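Local atomic coordinates of transcriptional regulator (AraC-type DNA-binding domain-containing proteins) (Chromobacterium violaceum, PDB entry 3OIO), a protein that probably acts as a sequence-specific DNA-binding transcription factor of the AraC family, of which this chain is the helix-turn-helix DNA-binding domain. Residues G49-P52 and S53-Y56; V33-S36 and R37-E41; Y55-E58 and L59-N62; V76-G79 and L80-F84. One frame throughout, in Å; residues are numbered along the deposited sequence.

Interaction 1: G49-P52 and S53-Y56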
loop_
_atom_site.group_PDB
_atom_site.type_symbol
_atom_site.label_atom_id
_atom_site.label_comp_id
_atom_site.label_asym_id
_atom_site.label_seq_id
_atom_site.Cartn_x
_atom_site.Cartn_y
_atom_site.Cartn_z
ATOM N N GLY A 49 8.074 0.796 11.946
ATOM C CA GLY A 49 9.148 -0.195 11.719
ATOM C C GLY A 49 9.607 -0.437 10.290
ATOM O O GLY A 49 10.174 -1.489 9.996
ATOM N N THR A 50 9.349 0.504 9.386
ATOM C CA THR A 50 9.686 0.306 7.972
ATOM C C THR A 50 10.048 1.651 7.339
ATOM O O THR A 50 10.247 2.626 8.055
ATOM C CB THR A 50 8.531 -0.413 7.235
ATOM O OG1 THR A 50 8.964 -0.819 5.927
ATOM C CG2 THR A 50 7.316 0.478 7.148
ATOM N N VAL A 51 10.234 1.684 6.034
ATOM C CA VAL A 51 10.498 2.927 5.343
ATOM C C VAL A 51 9.242 3.356 4.604
ATOM O O VAL A 51 8.378 2.526 4.308
ATOM C CB VAL A 51 11.735 2.839 4.413
ATOM C CG1 VAL A 51 12.983 2.473 5.244
ATOM C CG2 VAL A 51 11.529 1.838 3.265
ATOM N N PRO A 52 9.106 4.655 4.319
ATOM C CA PRO A 52 7.838 5.100 3.726
ATOM C C PRO A 52 7.445 4.384 2.421
ATOM O O PRO A 52 6.276 4.015 2.257
ATOM C CB PRO A 52 8.070 6.622 3.506
ATOM C CG PRO A 52 9.093 6.992 4.533
ATOM C CD PRO A 52 10.002 5.783 4.644
ATOM N N SER A 53 8.396 4.138 1.530
ATOM C CA SER A 53 8.095 3.508 0.241
ATOM C C SER A 53 7.574 2.084 0.437
ATOM O O SER A 53 6.700 1.608 -0.305
ATOM C CB SER A 53 9.331 3.516 -0.663
ATOM O OG SER A 53 10.365 2.796 -0.041
ATOM N N LYS A 54 8.104 1.401 1.438
ATOM C CA LYS A 54 7.650 0.026 1.700
ATOM C C LYS A 54 6.289 -0.021 2.358
ATOM O O LYS A 54 5.452 -0.878 1.995
ATOM C CB LYS A 54 8.703 -0.758 2.478
ATOM C CG LYS A 54 9.919 -1.023 1.575
ATOM C CD LYS A 54 11.038 -1.754 2.305
ATOM C CE LYS A 54 12.251 -1.926 1.370
ATOM N NZ LYS A 54 13.374 -2.738 1.967
ATOM N N TYR A 55 6.008 0.941 3.247
ATOM C CA TYR A 55 4.663 1.020 3.801
ATOM C C TYR A 55 3.664 1.361 2.665
ATOM O O TYR A 55 2.552 0.833 2.608
ATOM C CB TYR A 55 4.590 2.066 4.943
ATOM C CG TYR A 55 3.244 2.067 5.586
ATOM C CD1 TYR A 55 2.954 1.224 6.656
ATOM C CD2 TYR A 55 2.217 2.869 5.059
ATOM C CE1 TYR A 55 1.658 1.195 7.214
ATOM C CE2 TYR A 55 0.932 2.842 5.588
ATOM C CZ TYR A 55 0.665 2.023 6.680
ATOM O OH TYR A 55 -0.610 1.993 7.205
ATOM N N TYR A 56 4.065 2.248 1.760
ATOM C CA TYR A 56 3.177 2.619 0.641
ATOM C C TYR A 56 2.840 1.390 -0.224
ATOM O O TYR A 56 1.687 1.202 -0.663
ATOM C CB TYR A 56 3.864 3.702 -0.220
ATOM C CG TYR A 56 2.938 4.791 -0.733
ATOM C CD1 TYR A 56 1.565 4.534 -0.984
ATOM C CD2 TYR A 56 3.444 6.070 -1.020
ATOM C CE1 TYR A 56 0.717 5.558 -1.452
ATOM C CE2 TYR A 56 2.614 7.098 -1.497
ATOM C CZ TYR A 56 1.267 6.834 -1.732
ATOM O OH TYR A 56 0.493 7.855 -2.215
#
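V51 and P52 meet S53, K54 and Y55 at the N-terminal start of helix 52-70, the long helix that joins the two helix-turn-helix motifs of an AraC-type DNA-binding domain. V51 is the N-cap residue; its side chain can accept no bond, and V51 O takes Y55 N at 3.0 Å in the first i-to-i+4 bond of the helix, nearly straight (166° at the hydrogen), while K54 N adds a weak bond to the same oxygen. P52 follows as the first helical residue; lacking an N-H, it leaves no donor to satisfy at the helix start, while P52 O accepts from Y56 N at 2.9 Å and carries the bonding into the next turn. The proline ring is buried against M16 of helix 7-17, T26 of helix 26-33, and E41 and F44 of helix 37-47, so the start of the long helix is packed against all three preceding helices. V51 CG2 lies 3.6 Å from S53 OG and 3.7 Å from K54 CG, after which the extended lysine chain leads away. With V51 CG1 anti to the carbonyl carbon (chi1 -59°), CG2 is the branch directed at these two side chains. T50, whose backbone is bonded to F44, meets the first turn with both branches: OG1 sits 3.5 Å from K54 CB, whereas CG2 lies 3.8 Å from Y55 CB, near the plane of the tyrosine ring and at its edge.

Interaction 2: V33-S36 and R37-E41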
loop_
_atom_site.group_PDB
_atom_site.type_symbol
_atom_site.label_atom_id
_atom_site.label_comp_id
_atom_site.label_asym_id
_atom_site.label_seq_id
_atom_site.Cartn_x
_atom_site.Cartn_y
_atom_site.Cartn_z
ATOM N N VAL A 33 3.077 17.133 4.210
ATOM C CA VAL A 33 2.923 17.086 5.674
ATOM C C VAL A 33 3.798 18.084 6.426
ATOM O O VAL A 33 3.524 18.375 7.604
ATOM C CB VAL A 33 2.985 15.676 6.311
ATOM C CG1 VAL A 33 2.126 14.678 5.513
ATOM C CG2 VAL A 33 4.381 15.173 6.401
ATOM N N GLY A 34 4.795 18.659 5.768
ATOM C CA GLY A 34 5.578 19.697 6.413
ATOM C C GLY A 34 6.677 19.167 7.306
ATOM O O GLY A 34 6.927 19.725 8.389
ATOM N N VAL A 35 7.330 18.089 6.868
ATOM C CA VAL A 35 8.551 17.642 7.547
ATOM C C VAL A 35 9.616 17.387 6.496
ATOM O O VAL A 35 9.281 17.283 5.305
ATOM C CB VAL A 35 8.317 16.353 8.407
ATOM C CG1 VAL A 35 7.293 16.627 9.521
ATOM C CG2 VAL A 35 7.875 15.126 7.532
ATOM N N SER A 36 10.888 17.285 6.898
ATOM C CA SER A 36 11.907 16.898 5.916
ATOM C C SER A 36 11.772 15.445 5.519
ATOM O O SER A 36 11.122 14.653 6.221
ATOM C CB SER A 36 13.319 17.112 6.482
ATOM O OG SER A 36 13.547 16.130 7.503
ATOM N N ARG A 37 12.397 15.084 4.402
ATOM C CA ARG A 37 12.393 13.690 4.010
ATOM C C ARG A 37 12.985 12.795 5.129
ATOM O O ARG A 37 12.439 11.731 5.462
ATOM C CB ARG A 37 13.110 13.504 2.658
ATOM C CG ARG A 37 13.137 12.045 2.306
ATOM C CD ARG A 37 13.644 11.831 0.911
ATOM N NE ARG A 37 14.278 10.540 0.820
ATOM C CZ ARG A 37 14.850 10.093 -0.284
ATOM N NH1 ARG A 37 14.759 10.792 -1.396
ATOM N NH2 ARG A 37 15.427 8.908 -0.294
ATOM N N ARG A 38 14.121 13.215 5.687
ATOM C CA ARG A 38 14.760 12.470 6.757
ATOM C C ARG A 38 13.814 12.281 7.943
ATOM O O ARG A 38 13.740 11.197 8.530
ATOM C CB ARG A 38 16.040 13.181 7.177
ATOM C CG ARG A 38 16.790 12.481 8.272
ATOM C CD ARG A 38 18.079 13.241 8.380
ATOM N NE ARG A 38 18.935 12.850 9.456
ATOM C CZ ARG A 38 20.033 13.537 9.773
ATOM N NH1 ARG A 38 20.365 14.654 9.086
ATOM N NH2 ARG A 38 20.798 13.116 10.774
ATOM N N GLN A 39 13.107 13.343 8.302
ATOM C CA GLN A 39 12.170 13.250 9.421
ATOM C C GLN A 39 11.020 12.305 9.122
ATOM O O GLN A 39 10.588 11.577 10.003
ATOM C CB GLN A 39 11.637 14.621 9.770
ATOM C CG GLN A 39 12.731 15.433 10.437
ATOM C CD GLN A 39 12.452 16.894 10.548
ATOM O OE1 GLN A 39 11.565 17.486 9.848
ATOM N NE2 GLN A 39 13.229 17.530 11.443
ATOM N N LEU A 40 10.542 12.290 7.875
ATOM C CA LEU A 40 9.453 11.400 7.528
ATOM C C LEU A 40 9.961 9.957 7.642
ATOM O O LEU A 40 9.278 9.069 8.183
ATOM C CB LEU A 40 8.967 11.667 6.087
ATOM C CG LEU A 40 7.733 10.832 5.682
ATOM C CD1 LEU A 40 6.470 11.245 6.467
ATOM C CD2 LEU A 40 7.519 10.929 4.161
ATOM N N GLU A 41 11.173 9.732 7.141
ATOM C CA GLU A 41 11.769 8.392 7.223
ATOM C C GLU A 41 11.925 7.965 8.675
ATOM O O GLU A 41 11.642 6.796 9.027
ATOM C CB GLU A 41 13.121 8.388 6.497
ATOM C CG GLU A 41 12.924 8.395 5.013
ATOM C CD GLU A 41 14.156 8.701 4.232
ATOM O OE1 GLU A 41 15.166 9.101 4.835
ATOM O OE2 GLU A 41 14.101 8.573 2.996
#
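S36 O accepts from L40 N at 2.9 Å, the first i-to-i+4 backbone bond of helix 37-47, and from the N-cap position S36 marks the boundary between loop and helix. The chain reaches it from helix 26-33 through G34, which turns at positive phi (83°), and the extended V35. S36 and Q39 then clasp each other in a capping box. S36 OG accepts from Q39 N at 2.9 Å, satisfying a backbone N-H of the first turn; in return S36 N gives its hydrogen to Q39 OE1 at 3.0 Å in a nearly straight bond, although the donor stands 32° out of the amide carbonyl plane. With CG beside its own backbone N (chi1 -72°) and the rest of its chain extended, Q39 runs back past S36 OG, which lies 3.1 Å from Q39 CG. This is the turn of the first helix-turn-helix motif, leading from helix 26-33 into helix 37-47, the recognition helix in AraC-family relatives. Beneath the box, V35 CG2 packs at 3.9 Å on L40 CB, the two side chains at about a right angle, and L40 continues inward against A12, I29 and A30. R37 NE forms a salt bridge with E41 OE2 at 2.9 Å, one turn along; the oxygen lies in the guanidinium plane, while NE stands above the plane of the carboxylate. R37 also has a long, weak ion pair with D27.

Interaction 3: Y55-E58 and L59-N62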
loop_
_atom_site.group_PDB
_atom_site.type_symbol
_atom_site.label_atom_id
_atom_site.label_comp_id
_atom_site.label_asym_id
_atom_site.label_seq_id
_atom_site.Cartn_x
_atom_site.Cartn_y
_atom_site.Cartn_z
ATOM N N TYR A 55 6.008 0.941 3.247
ATOM C CA TYR A 55 4.663 1.020 3.801
ATOM C C TYR A 55 3.664 1.361 2.665
ATOM O O TYR A 55 2.552 0.833 2.608
ATOM C CB TYR A 55 4.590 2.066 4.943
ATOM C CG TYR A 55 3.244 2.067 5.586
ATOM C CD1 TYR A 55 2.954 1.224 6.656
ATOM C CD2 TYR A 55 2.217 2.869 5.059
ATOM C CE1 TYR A 55 1.658 1.195 7.214
ATOM C CE2 TYR A 55 0.932 2.842 5.588
ATOM C CZ TYR A 55 0.665 2.023 6.680
ATOM O OH TYR A 55 -0.610 1.993 7.205
ATOM N N TYR A 56 4.065 2.248 1.760
ATOM C CA TYR A 56 3.177 2.619 0.641
ATOM C C TYR A 56 2.840 1.390 -0.224
ATOM O O TYR A 56 1.687 1.202 -0.663
ATOM C CB TYR A 56 3.864 3.702 -0.220
ATOM C CG TYR A 56 2.938 4.791 -0.733
ATOM C CD1 TYR A 56 1.565 4.534 -0.984
ATOM C CD2 TYR A 56 3.444 6.070 -1.020
ATOM C CE1 TYR A 56 0.717 5.558 -1.452
ATOM C CE2 TYR A 56 2.614 7.098 -1.497
ATOM C CZ TYR A 56 1.267 6.834 -1.732
ATOM O OH TYR A 56 0.493 7.855 -2.215
ATOM N N LEU A 57 3.837 0.549 -0.441
ATOM C CA LEU A 57 3.608 -0.709 -1.161
ATOM C C LEU A 57 2.606 -1.577 -0.363
ATOM O O LEU A 57 1.686 -2.156 -0.954
ATOM C CB LEU A 57 4.916 -1.464 -1.353
ATOM C CG LEU A 57 4.767 -2.834 -2.054
ATOM C CD1 LEU A 57 4.174 -2.690 -3.485
ATOM C CD2 LEU A 57 6.149 -3.597 -2.073
ATOM N N GLU A 58 2.785 -1.681 0.961
ATOM C CA GLU A 58 1.816 -2.452 1.757
ATOM C C GLU A 58 0.386 -1.920 1.582
ATOM O O GLU A 58 -0.567 -2.689 1.485
ATOM C CB GLU A 58 2.133 -2.391 3.254
ATOM C CG GLU A 58 3.446 -2.995 3.662
ATOM C CD GLU A 58 3.630 -2.882 5.176
ATOM O OE1 GLU A 58 2.708 -3.250 5.928
ATOM O OE2 GLU A 58 4.687 -2.385 5.620
ATOM N N LEU A 59 0.256 -0.602 1.578
ATOM C CA LEU A 59 -1.040 0.039 1.438
ATOM C C LEU A 59 -1.657 -0.298 0.072
ATOM O O LEU A 59 -2.830 -0.696 -0.015
ATOM C CB LEU A 59 -0.807 1.534 1.602
ATOM C CG LEU A 59 -1.936 2.524 1.638
ATOM C CD1 LEU A 59 -1.382 3.883 2.099
ATOM C CD2 LEU A 59 -2.499 2.589 0.236
ATOM N N ARG A 60 -0.858 -0.171 -0.990
ATOM C CA ARG A 60 -1.327 -0.480 -2.350
ATOM C C ARG A 60 -1.692 -1.969 -2.481
ATOM O O ARG A 60 -2.698 -2.295 -3.126
ATOM C CB ARG A 60 -0.254 -0.079 -3.379
ATOM C CG ARG A 60 -0.127 1.482 -3.487
ATOM C CD ARG A 60 1.204 1.985 -4.145
ATOM N NE ARG A 60 1.472 1.106 -5.278
ATOM C CZ ARG A 60 2.647 0.598 -5.606
ATOM N NH1 ARG A 60 2.692 -0.320 -6.598
ATOM N NH2 ARG A 60 3.757 1.007 -4.957
ATOM N N LEU A 61 -0.909 -2.849 -1.843
ATOM C CA LEU A 61 -1.224 -4.290 -1.841
ATOM C C LEU A 61 -2.528 -4.594 -1.087
ATOM O O LEU A 61 -3.304 -5.475 -1.513
ATOM C CB LEU A 61 -0.077 -5.094 -1.210
ATOM C CG LEU A 61 1.124 -5.193 -2.180
ATOM C CD1 LEU A 61 2.331 -5.752 -1.397
ATOM C CD2 LEU A 61 0.867 -6.030 -3.502
ATOM N N ASN A 62 -2.779 -3.877 0.027
ATOM C CA ASN A 62 -4.041 -4.045 0.711
ATOM C C ASN A 62 -5.225 -3.519 -0.089
ATOM O O ASN A 62 -6.311 -4.123 -0.031
ATOM C CB ASN A 62 -3.976 -3.437 2.130
ATOM C CG ASN A 62 -3.401 -4.431 3.125
ATOM O OD1 ASN A 62 -4.121 -5.310 3.642
ATOM N ND2 ASN A 62 -2.098 -4.326 3.383
#
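R60 and L57 lie obliquely across each other on one flank of helix 52-70: L57 CD1 rests over one face of the R60 guanidinium, 4.0 Å from NH2. The arginine chain bends at chi3 (42°), folding the guanidinium back over the leucine; R60 NE bonds C82 O, and the group makes a cation-pi contact with F84. R60 also crosses the Y56 side chain at about a right angle; CD comes within 4.1 Å of Y56 CD1, and the ring and guanidinium planes are inclined at 63°. L57 also meets L61, again obliquely, with L57 CG 3.9 Å from L61 CD1; L61 also touches F84, T93 and H97. On another flank L59 packs against M16 and E17 of helix 7-17. In the conformer given here, L59 CD1 approaches the rings of Y55 and Y56 at a slant, a contact that the second copy makes less certain. N62 turns its amide back along the helix: E58 O takes both N62 N and N62 ND2, each at 2.9 Å, from opposite faces of the carbonyl plane. The side-chain donor stands 44° out of that plane, and this bond probably limits the rotation of the amide. Backbone bonds from L59, R60 and L61 to Y55, Y56 and L57 keep the turns regular. With helix 7-17 on one flank and helix 87-98 on another, the segment is the middle of the linker helix that connects the two helix-turn-helix subdomains in the AraC family.

Interaction 4: V76-G79 and L80-F84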
loop_
_atom_site.group_PDB
_atom_site.type_symbol
_atom_site.label_atom_id
_atom_site.label_comp_id
_atom_site.label_asym_id
_atom_site.label_seq_id
_atom_site.Cartn_x
_atom_site.Cartn_y
_atom_site.Cartn_z
ATOM N N VAL A 76 -4.688 -8.276 -13.972
ATOM C CA VAL A 76 -3.933 -7.194 -14.607
ATOM C C VAL A 76 -4.526 -5.814 -14.319
ATOM O O VAL A 76 -3.798 -4.885 -13.971
ATOM C CB VAL A 76 -3.702 -7.440 -16.146
ATOM C CG1 VAL A 76 -2.986 -6.232 -16.822
ATOM C CG2 VAL A 76 -2.874 -8.726 -16.335
ATOM N N GLN A 77 -5.843 -5.708 -14.448
ATOM C CA GLN A 77 -6.584 -4.481 -14.162
ATOM C C GLN A 77 -6.327 -4.006 -12.734
ATOM O O GLN A 77 -6.072 -2.829 -12.493
ATOM C CB GLN A 77 -8.079 -4.744 -14.352
ATOM C CG GLN A 77 -8.968 -3.506 -14.406
ATOM C CD GLN A 77 -10.326 -3.798 -15.038
ATOM O OE1 GLN A 77 -10.602 -4.920 -15.476
ATOM N NE2 GLN A 77 -11.182 -2.791 -15.076
ATOM N N ILE A 78 -6.401 -4.938 -11.789
ATOM C CA ILE A 78 -6.276 -4.610 -10.376
ATOM C C ILE A 78 -4.843 -4.157 -10.118
ATOM O O ILE A 78 -4.604 -3.152 -9.409
ATOM C CB ILE A 78 -6.663 -5.796 -9.469
ATOM C CG1 ILE A 78 -8.186 -5.938 -9.479
ATOM C CG2 ILE A 78 -6.157 -5.577 -8.012
ATOM C CD1 ILE A 78 -8.689 -7.304 -8.982
ATOM N N GLY A 79 -3.884 -4.874 -10.704
ATOM C CA GLY A 79 -2.466 -4.464 -10.550
ATOM C C GLY A 79 -2.283 -3.038 -11.048
ATOM O O GLY A 79 -1.649 -2.223 -10.377
ATOM N N LEU A 80 -2.841 -2.712 -12.206
ATOM C CA LEU A 80 -2.684 -1.338 -12.751
ATOM C C LEU A 80 -3.368 -0.279 -11.881
ATOM O O LEU A 80 -2.823 0.794 -11.645
ATOM C CB LEU A 80 -3.254 -1.259 -14.191
ATOM C CG LEU A 80 -2.396 -1.808 -15.316
ATOM C CD1 LEU A 80 -3.242 -1.922 -16.619
ATOM C CD2 LEU A 80 -1.199 -0.907 -15.571
ATOM N N ALA A 81 -4.544 -0.605 -11.355
ATOM C CA ALA A 81 -5.295 0.306 -10.485
ATOM C C ALA A 81 -4.597 0.577 -9.162
ATOM O O ALA A 81 -4.915 1.550 -8.480
ATOM C CB ALA A 81 -6.701 -0.286 -10.202
ATOM N N CYS A 82 -3.662 -0.298 -8.774
ATOM C CA CYS A 82 -2.976 -0.133 -7.508
ATOM C C CYS A 82 -1.524 0.267 -7.732
ATOM O O CYS A 82 -0.691 0.143 -6.826
ATOM C CB CYS A 82 -3.089 -1.402 -6.658
ATOM S SG CYS A 82 -4.790 -1.757 -6.224
ATOM N N GLY A 83 -1.224 0.772 -8.933
ATOM C CA GLY A 83 0.072 1.413 -9.206
ATOM C C GLY A 83 1.189 0.493 -9.683
ATOM O O GLY A 83 2.346 0.921 -9.744
ATOM N N PHE A 84 0.873 -0.766 -9.970
ATOM C CA PHE A 84 1.871 -1.733 -10.430
ATOM C C PHE A 84 2.082 -1.575 -11.925
ATOM O O PHE A 84 1.214 -1.046 -12.611
ATOM C CB PHE A 84 1.453 -3.162 -10.029
ATOM C CG PHE A 84 1.470 -3.349 -8.560
ATOM C CD1 PHE A 84 2.647 -3.744 -7.918
ATOM C CD2 PHE A 84 0.344 -3.037 -7.792
ATOM C CE1 PHE A 84 2.693 -3.870 -6.519
ATOM C CE2 PHE A 84 0.380 -3.159 -6.387
ATOM C CZ PHE A 84 1.574 -3.579 -5.764
#
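F84 turns the edge of its ring to G79 O, which lies near the ring plane 3.4 Å from F84 CD2, and C82 CB sits at the same rim. The ring also makes a cation-pi contact with R60 and meets the inclined rings of H89 and F90, while L57 and L61 touch it from helix 52-70. The backbone behind it is a Schellman motif that ends helix 75-81, in the turn of the second helix-turn-helix motif: F84 N bonds G79 O at 2.9 Å, and G83 N bonds L80 O at 3.1 Å. G83 is the C-prime residue, its positive phi (89°) reversing the chain so that F84 comes back onto the helix end. F84 CG then lies beside its own backbone N (chi1 -66°), which brings ring edge and N-H to one and the same carbonyl. Before the turn, L80 and A81 keep the regular bonds to V76 and Q77, but C82 N is split between a weak bond to I78 O and one to G79 O. I78 is buried against L68 and F90, and its CG2 lies 4.4 Å from C82 SG. G79 O is thus gripped twice, by F84 N and C82 N from opposite faces of its carbonyl plane, the C82 N bond being the longer at 3.2 Å and lying 67° out of that plane.

Interactions 2, 1, 3 and 4 follow in that order along the chain and trace the layout of the domain: the turn of the first helix-turn-helix, the start and the middle of the linker helix, and the turn of the second motif. Interactions 1 and 2 touch where P52 CD packs on E41 CG at 3.9 Å. Interactions 1 and 3 share Y55 and Y56 on helix 52-70. Interactions 3 and 4 are joined by the probable hydrogen bond R60 NE to C82 O (2.8 Å) and by L61 CD2 against F84 CZ. Interactions 2 and 4, one in each motif, lie about 28 Å apart between centres. The side chain of V76 lies about 6 Å from a sulfate ion that probably comes from the crystallisation liquor.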